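Local coordinates for endoglucanase (Komagataeibacter sucrofermentans, PDB 6VC5), which probably hydrolyses internal beta-1,4-glucosidic linkages of cellulose and related beta-glucans, as a family 8 glycoside hydrolase, at residues 132-136 / 176-180; 147-153 / 199-205. All coordinates share one frame; numbering follows the deposited sequence.

Following the chain from the N terminus, past the helices that end at 126, one reaches the hairpin of strands 128-131 and 134-137, whose turn and second strand supply residues 132-136, and then strand 149-152. Helices 159-169 and 172-187 follow. Helix 172-187 comes back against the hairpin, so contact 1 closes a loop of 39 residues. Contact 2 closes a second loop, of 45 residues, when strand 200-203 pairs with strand 149-152. The segments alternate along the sequence, so the two loops cross instead of nesting. Together they tie a small antiparallel sheet, the hairpin and a helix into one unit, and Val136 CG2 packs on Leu152 CD2 at 3.9 Å between them.

Contact 1. Residues 132-136 / 176-180; sequences GPYTV and KVMGD
Asp180 OD2 is gripped by two donors, one on its anti side and one on its syn side: the backbone N-H of Thr135 and the ammonium of Lys176. The bond from Thr135 N to Asp180 OD2 is 2.8 Å long and nearly straight, 164° at the hydrogen; it arrives moderately out of the carboxylate plane. The syn lone pair of the same oxygen takes Lys176 NZ at 3.1 Å in a salt bridge between residues one helical turn apart. Lysine suits this place because its chain is long enough to run extended past Thr135 and then bend at its last torsion (chi4 -75°), which turns the ammonium in toward the acid's oxygen. There NZ also lies 3.0 Å from Thr135 OG1.

Threonine serves both characters of the interface. Its hydroxyl sits beside the lysine, while CG2, anti to the backbone N, meets Val177 CG2 at 3.9 Å, the two side chains crossing at about a right angle. A water joins the backbones further along, donating to Thr135 O and, at 2.8 Å, to Val177 O. Tyr134 flanks the acid: its CD1 lies 4.1 Å from Asp180 CB, with ring and carboxylate planes steeply inclined, and CG of Pro133 rests over the centre of one ring face. The tyrosine side chain also touches Gln183 and Ile184 of the same helix.

The arrangement is a strand laid almost perpendicularly across a helix, joining the hairpin of strands 128-131 and 134-137 to helix 172-187. With two donors on one oxygen, the rotation of the buried carboxylate is largely fixed, and the neighbouring ammonium would be expected to favour the ionised acid and offset its charge.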
ATOM      1  N   GLY A 132      21.036  -9.767   6.401  1.00 18.80           N
ATOM      2  CA  GLY A 132      21.107 -10.787   7.421  1.00 19.03           C
ATOM      3  C   GLY A 132      20.537 -12.096   6.911  1.00 19.54           C
ATOM      4  O   GLY A 132      20.885 -12.562   5.824  1.00 19.84           O
ATOM      5  N   PRO A 133      19.614 -12.699   7.662  1.00 17.78           N
ATOM      6  CA  PRO A 133      18.988 -13.951   7.214  1.00 19.42           C
ATOM      7  C   PRO A 133      17.772 -13.768   6.318  1.00 20.15           C
ATOM      8  O   PRO A 133      17.077 -14.754   6.055  1.00 22.09           O
ATOM      9  CB  PRO A 133      18.562 -14.584   8.547  1.00 19.23           C
ATOM     10  CG  PRO A 133      18.163 -13.383   9.384  1.00 19.83           C
ATOM     11  CD  PRO A 133      19.099 -12.260   8.973  1.00 19.97           C
ATOM     12  N   TYR A 134      17.501 -12.553   5.842  1.00 17.59           N
ATOM     13  CA  TYR A 134      16.280 -12.231   5.122  1.00 15.69           C
ATOM     14  C   TYR A 134      16.566 -11.834   3.683  1.00 14.98           C
ATOM     15  O   TYR A 134      17.672 -11.418   3.327  1.00 15.74           O
ATOM     16  CB  TYR A 134      15.576 -11.026   5.761  1.00 14.30           C
ATOM     17  CG  TYR A 134      15.382 -11.099   7.245  1.00 14.55           C
ATOM     18  CD1 TYR A 134      14.556 -12.057   7.812  1.00 16.41           C
ATOM     19  CD2 TYR A 134      16.021 -10.194   8.089  1.00 16.75           C
ATOM     20  CE1 TYR A 134      14.373 -12.116   9.182  1.00 18.86           C
ATOM     21  CE2 TYR A 134      15.849 -10.249   9.458  1.00 16.99           C
ATOM     22  CZ  TYR A 134      15.023 -11.208   9.997  1.00 19.41           C
ATOM     23  OH  TYR A 134      14.845 -11.267  11.364  1.00 23.05           O
ATOM     24  N   THR A 135      15.522 -11.931   2.861  1.00 13.49           N
ATOM     25  CA  THR A 135      15.424 -11.189   1.613  1.00 13.64           C
ATOM     26  C   THR A 135      14.350 -10.139   1.841  1.00 14.32           C
ATOM     27  O   THR A 135      13.213 -10.489   2.177  1.00 16.50           O
ATOM     28  CB  THR A 135      15.013 -12.109   0.467  1.00 14.67           C
ATOM     29  OG1 THR A 135      16.018 -13.117   0.287  1.00 17.72           O
ATOM     30  CG2 THR A 135      14.869 -11.307  -0.812  1.00 15.11           C
ATOM     31  N   VAL A 136      14.717  -8.867   1.706  1.00 11.11           N
ATOM     32  CA  VAL A 136      13.821  -7.764   2.045  1.00 11.53           C
ATOM     33  C   VAL A 136      13.342  -7.075   0.779  1.00 11.82           C
ATOM     34  O   VAL A 136      13.966  -7.149  -0.285  1.00 12.32           O
ATOM     35  CB  VAL A 136      14.438  -6.732   3.019  1.00 12.69           C
ATOM     36  CG1 VAL A 136      14.973  -7.416   4.269  1.00 15.30           C
ATOM     37  CG2 VAL A 136      15.515  -5.922   2.318  1.00 13.69           C
ATOM     38  N   LYS A 176       9.719 -16.585  -0.410  1.00 14.98           N
ATOM     39  CA  LYS A 176      10.723 -16.187   0.572  1.00 15.72           C
ATOM     40  C   LYS A 176      10.547 -14.729   0.983  1.00 14.04           C
ATOM     41  O   LYS A 176      10.661 -14.395   2.167  1.00 13.28           O
ATOM     42  CB  LYS A 176      12.128 -16.419   0.021  1.00 18.51           C
ATOM     43  CG  LYS A 176      13.237 -16.137   1.030  1.00 21.31           C
ATOM     44  CD  LYS A 176      14.611 -16.452   0.462  1.00 23.73           C
ATOM     45  CE  LYS A 176      15.636 -16.655   1.574  1.00 26.08           C
ATOM     46  NZ  LYS A 176      16.056 -15.363   2.201  1.00 25.65           N
ATOM     47  N   VAL A 177      10.255 -13.850   0.023  1.00 12.85           N
ATOM     48  CA  VAL A 177      10.020 -12.441   0.347  1.00 12.15           C
ATOM     49  C   VAL A 177       8.840 -12.291   1.300  1.00 11.90           C
ATOM     50  O   VAL A 177       8.906 -11.548   2.292  1.00 11.91           O
ATOM     51  CB  VAL A 177       9.828 -11.611  -0.933  1.00 11.88           C
ATOM     52  CG1 VAL A 177       9.374 -10.187  -0.564  1.00 14.16           C
ATOM     53  CG2 VAL A 177      11.108 -11.569  -1.727  1.00 14.75           C
ATOM     54  N   MET A 178       7.732 -12.985   1.005  1.00 12.06           N
ATOM     55  CA  MET A 178       6.543 -12.918   1.853  1.00 12.39           C
ATOM     56  C   MET A 178       6.824 -13.481   3.242  1.00 13.37           C
ATOM     57  O   MET A 178       6.437 -12.882   4.253  1.00 13.96           O
ATOM     58  CB  MET A 178       5.391 -13.697   1.196  1.00 13.58           C
ATOM     59  CG  MET A 178       4.583 -12.922   0.149  1.00 13.03           C
ATOM     60  SD  MET A 178       3.180 -13.858  -0.570  1.00 11.61           S
ATOM     61  CE  MET A 178       4.021 -14.889  -1.785  1.00 15.17           C
ATOM     62  N   GLY A 179       7.485 -14.642   3.307  1.00 13.47           N
ATOM     63  CA  GLY A 179       7.724 -15.276   4.594  1.00 13.81           C
ATOM     64  C   GLY A 179       8.712 -14.508   5.447  1.00 14.51           C
ATOM     65  O   GLY A 179       8.536 -14.392   6.666  1.00 15.34           O
ATOM     66  N   ASP A 180       9.765 -13.977   4.828  1.00 15.28           N
ATOM     67  CA  ASP A 180      10.671 -13.115   5.579  1.00 15.05           C
ATOM     68  C   ASP A 180       9.973 -11.830   6.002  1.00 14.15           C
ATOM     69  O   ASP A 180      10.243 -11.309   7.091  1.00 15.27           O
ATOM     70  CB  ASP A 180      11.923 -12.797   4.758  1.00 16.91           C
ATOM     71  CG  ASP A 180      12.824 -14.016   4.560  1.00 20.53           C
ATOM     72  OD1 ASP A 180      12.576 -15.057   5.209  1.00 22.88           O
ATOM     73  OD2 ASP A 180      13.776 -13.934   3.754  1.00 21.41           O
TER
HETATM   74  O   HOH W   1      10.885  -9.770   3.013  1.00 17.65           O

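Contact 2. Residues 147-153 / 199-205; sequences KDTVTLN and WLSINLH
Lys147 O comes close to the His205 ring, its nearest atom being CE1 at 3.4 Å, and the lysine's ammonium makes a salt bridge with Asp148 OD2. That oxygen also accepts from His205 NE2 at 2.7 Å, on the anti side of the carboxylate but within the plane of the imidazole, so an acid here links the lysine to the histidine. Asp148 O takes the N-H of Leu204 from above the carbonyl plane. Just before Leu204, Asn203 reaches its amide oxygen forward to His205 N in an Asx turn; asparagine suits this because its short side chain can carry a carbonyl to the N-H two residues on.

Thr149 begins the regular pairing, opposite Asn203 in a non-hydrogen-bonded pair. Val150 and Ile202 form the next, hydrogen-bonded pair: each N-H bonds the other's carbonyl, and Val150 CG1, lodged between its own N and carbonyl carbon (chi1 66°), packs on Ile202 CB at 3.8 Å. This is an antiparallel ladder within the sheet that strand 209-211 continues beyond strand 200-203; its apolar face carries Val150, Leu152, Leu200 and Ile202, with Val131 of the hairpin against it.

Thr151 lies on the polar face, where a water bridges its OG1 to Ser201 OG; its methyl CG2 reaches Trp199 CE3 at 3.7 Å. Leu152 pairs with Leu200 through two backbone bonds and sets CD1 3.9 Å from Ile202 CD1. Asn153 ends the segment with ND2 over one face of the Trp199 indole, 3.3 Å from CZ2, while Asp222 and Ser155 hold its amide by hydrogen bonds and Trp215 stacks on the indole.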
ATOM      1  N   LYS A 147      25.573   1.539   3.001  1.00 18.63           N
ATOM      2  CA  LYS A 147      26.433   0.416   3.351  1.00 18.82           C
ATOM      3  C   LYS A 147      26.207  -0.061   4.780  1.00 18.77           C
ATOM      4  O   LYS A 147      26.609  -1.182   5.111  1.00 21.50           O
ATOM      5  CB  LYS A 147      27.909   0.778   3.150  1.00 21.74           C
ATOM      6  CG  LYS A 147      28.410   1.890   4.055  1.00 23.12           C
ATOM      7  CD  LYS A 147      29.905   2.131   3.842  1.00 25.79           C
ATOM      8  CE  LYS A 147      30.509   2.959   4.966  1.00 28.96           C
ATOM      9  NZ  LYS A 147      30.467   2.249   6.281  1.00 30.43           N
ATOM     10  N   ASP A 148      25.562   0.751   5.621  1.00 17.24           N
ATOM     11  CA  ASP A 148      25.391   0.441   7.037  1.00 17.40           C
ATOM     12  C   ASP A 148      23.976   0.044   7.432  1.00 13.97           C
ATOM     13  O   ASP A 148      23.811  -0.701   8.400  1.00 12.94           O
ATOM     14  CB  ASP A 148      25.798   1.641   7.901  1.00 19.90           C
ATOM     15  CG  ASP A 148      27.256   2.038   7.705  1.00 23.91           C
ATOM     16  OD1 ASP A 148      27.557   3.252   7.733  1.00 27.39           O
ATOM     17  OD2 ASP A 148      28.104   1.139   7.514  1.00 25.45           O
ATOM     18  N   THR A 149      22.950   0.569   6.765  1.00 11.21           N
ATOM     19  CA  THR A 149      21.574   0.301   7.183  1.00 10.85           C
ATOM     20  C   THR A 149      20.669   0.198   5.967  1.00  9.58           C
ATOM     21  O   THR A 149      20.945   0.749   4.892  1.00 11.22           O
ATOM     22  CB  THR A 149      20.977   1.387   8.103  1.00 16.34           C
ATOM     23  OG1 THR A 149      20.693   2.568   7.342  1.00 20.79           O
ATOM     24  CG2 THR A 149      21.900   1.754   9.248  1.00 17.04           C
ATOM     25  N   VAL A 150      19.564  -0.503   6.154  1.00  8.21           N
ATOM     26  CA  VAL A 150      18.472  -0.495   5.194  1.00  8.07           C
ATOM     27  C   VAL A 150      17.239   0.052   5.896  1.00  7.31           C
ATOM     28  O   VAL A 150      16.993  -0.261   7.066  1.00  8.81           O
ATOM     29  CB  VAL A 150      18.213  -1.881   4.563  1.00  9.64           C
ATOM     30  CG1 VAL A 150      17.709  -2.881   5.600  1.00 10.40           C
ATOM     31  CG2 VAL A 150      17.240  -1.755   3.408  1.00 11.00           C
ATOM     32  N   THR A 151      16.490   0.912   5.199  1.00  7.27           N
ATOM     33  CA  THR A 151      15.203   1.402   5.676  1.00  6.86           C
ATOM     34  C   THR A 151      14.093   0.672   4.937  1.00  7.33           C
ATOM     35  O   THR A 151      14.095   0.615   3.702  1.00  8.60           O
ATOM     36  CB  THR A 151      15.074   2.901   5.414  1.00  9.76           C
ATOM     37  OG1 THR A 151      16.122   3.598   6.104  1.00 14.31           O
ATOM     38  CG2 THR A 151      13.686   3.419   5.872  1.00 11.18           C
ATOM     39  N   LEU A 152      13.148   0.110   5.681  1.00  6.58           N
ATOM     40  CA  LEU A 152      12.011  -0.557   5.078  1.00  6.64           C
ATOM     41  C   LEU A 152      10.730   0.155   5.480  1.00  6.72           C
ATOM     42  O   LEU A 152      10.619   0.699   6.585  1.00  9.48           O
ATOM     43  CB  LEU A 152      11.927  -2.032   5.532  1.00  8.48           C
ATOM     44  CG  LEU A 152      13.163  -2.899   5.327  1.00  8.62           C
ATOM     45  CD1 LEU A 152      12.899  -4.318   5.849  1.00 11.77           C
ATOM     46  CD2 LEU A 152      13.553  -2.928   3.856  1.00  9.84           C
ATOM     47  N   ASN A 153       9.765   0.159   4.576  1.00  6.31           N
ATOM     48  CA  ASN A 153       8.410   0.585   4.902  1.00  6.35           C
ATOM     49  C   ASN A 153       7.562  -0.679   4.879  1.00  7.85           C
ATOM     50  O   ASN A 153       7.327  -1.252   3.812  1.00  6.27           O
ATOM     51  CB  ASN A 153       7.926   1.625   3.900  1.00  7.49           C
ATOM     52  CG  ASN A 153       6.662   2.290   4.340  1.00  6.99           C
ATOM     53  OD1 ASN A 153       5.730   1.618   4.786  1.00  7.05           O
ATOM     54  ND2 ASN A 153       6.619   3.616   4.254  1.00  7.87           N
ATOM     55  N   TRP A 199       8.360   3.484   9.402  1.00  5.05           N
ATOM     56  CA  TRP A 199       9.669   3.268   8.782  1.00  3.91           C
ATOM     57  C   TRP A 199      10.555   2.499   9.753  1.00  5.01           C
ATOM     58  O   TRP A 199      10.786   2.960  10.881  1.00  6.14           O
ATOM     59  CB  TRP A 199      10.319   4.615   8.442  1.00  5.96           C
ATOM     60  CG  TRP A 199       9.521   5.428   7.436  1.00  7.00           C
ATOM     61  CD1 TRP A 199       8.632   6.439   7.705  1.00  7.40           C
ATOM     62  CD2 TRP A 199       9.554   5.291   6.019  1.00  6.74           C
ATOM     63  NE1 TRP A 199       8.102   6.925   6.534  1.00  7.77           N
ATOM     64  CE2 TRP A 199       8.659   6.241   5.484  1.00  8.53           C
ATOM     65  CE3 TRP A 199      10.254   4.454   5.145  1.00  8.91           C
ATOM     66  CZ2 TRP A 199       8.455   6.379   4.103  1.00  9.19           C
ATOM     67  CZ3 TRP A 199      10.043   4.585   3.777  1.00  8.92           C
ATOM     68  CH2 TRP A 199       9.156   5.538   3.274  1.00  9.26           C
ATOM     69  N   LEU A 200      11.069   1.351   9.305  1.00  5.89           N
ATOM     70  CA  LEU A 200      11.903   0.457  10.100  1.00  5.27           C
ATOM     71  C   LEU A 200      13.331   0.520   9.574  1.00  6.88           C
ATOM     72  O   LEU A 200      13.548   0.655   8.367  1.00  7.80           O
ATOM     73  CB  LEU A 200      11.386  -0.981   9.951  1.00  5.74           C
ATOM     74  CG  LEU A 200      12.157  -2.048  10.704  1.00  7.46           C
ATOM     75  CD1 LEU A 200      11.826  -1.971  12.186  1.00  7.87           C
ATOM     76  CD2 LEU A 200      11.806  -3.411  10.140  1.00 10.84           C
ATOM     77  N   SER A 201      14.310   0.431  10.475  1.00  7.14           N
ATOM     78  CA  SER A 201      15.710   0.312  10.080  1.00  8.53           C
ATOM     79  C   SER A 201      16.267  -1.041  10.521  1.00  7.80           C
ATOM     80  O   SER A 201      16.017  -1.491  11.647  1.00  9.29           O
ATOM     81  CB  SER A 201      16.529   1.440  10.712  1.00 11.04           C
ATOM     82  OG  SER A 201      17.855   1.437  10.210  1.00 17.33           O
ATOM     83  N   ILE A 202      17.033  -1.695   9.642  1.00  7.48           N
ATOM     84  CA  ILE A 202      17.804  -2.886  10.004  1.00  7.17           C
ATOM     85  C   ILE A 202      19.277  -2.566   9.769  1.00  7.51           C
ATOM     86  O   ILE A 202      19.652  -2.122   8.677  1.00  9.28           O
ATOM     87  CB  ILE A 202      17.387  -4.130   9.201  1.00  7.65           C
ATOM     88  CG1 ILE A 202      15.903  -4.439   9.401  1.00  8.16           C
ATOM     89  CG2 ILE A 202      18.224  -5.345   9.634  1.00 10.01           C
ATOM     90  CD1 ILE A 202      15.404  -5.647   8.582  1.00 11.06           C
ATOM     91  N   ASN A 203      20.100  -2.754  10.801  1.00  7.84           N
ATOM     92  CA  ASN A 203      21.532  -2.528  10.667  1.00  8.55           C
ATOM     93  C   ASN A 203      22.159  -3.676   9.882  1.00  9.54           C
ATOM     94  O   ASN A 203      21.958  -4.851  10.201  1.00 10.76           O
ATOM     95  CB  ASN A 203      22.167  -2.395  12.048  1.00 10.92           C
ATOM     96  CG  ASN A 203      23.612  -1.977  11.967  1.00 13.66           C
ATOM     97  OD1 ASN A 203      24.464  -2.763  11.580  1.00 14.59           O
ATOM     98  ND2 ASN A 203      23.882  -0.709  12.254  1.00 18.20           N
ATOM     99  N   LEU A 204      22.887  -3.333   8.821  1.00  9.84           N
ATOM    100  CA  LEU A 204      23.425  -4.357   7.934  1.00 11.68           C
ATOM    101  C   LEU A 204      24.621  -5.086   8.530  1.00 13.21           C
ATOM    102  O   LEU A 204      24.967  -6.175   8.052  1.00 15.34           O
ATOM    103  CB  LEU A 204      23.829  -3.734   6.601  1.00 12.58           C
ATOM    104  CG  LEU A 204      22.705  -3.046   5.818  1.00 13.34           C
ATOM    105  CD1 LEU A 204      23.224  -2.667   4.446  1.00 14.34           C
ATOM    106  CD2 LEU A 204      21.470  -3.932   5.712  1.00 15.76           C
ATOM    107  N   HIS A 205      25.257  -4.510   9.547  1.00 12.00           N
ATOM    108  CA  HIS A 205      26.415  -5.136  10.177  1.00 13.23           C
ATOM    109  C   HIS A 205      26.071  -5.966  11.406  1.00 12.39           C
ATOM    110  O   HIS A 205      26.910  -6.759  11.842  1.00 13.12           O
ATOM    111  CB  HIS A 205      27.429  -4.066  10.590  1.00 15.04           C
ATOM    112  CG  HIS A 205      27.848  -3.173   9.463  1.00 17.98           C
ATOM    113  ND1 HIS A 205      28.366  -3.660   8.283  1.00 21.02           N
ATOM    114  CD2 HIS A 205      27.804  -1.827   9.330  1.00 18.75           C
ATOM    115  CE1 HIS A 205      28.631  -2.650   7.473  1.00 19.74           C
ATOM    116  NE2 HIS A 205      28.302  -1.527   8.085  1.00 19.75           N
TER
HETATM  117  O   HOH W   2      17.807   3.162   8.077  1.00 20.83           O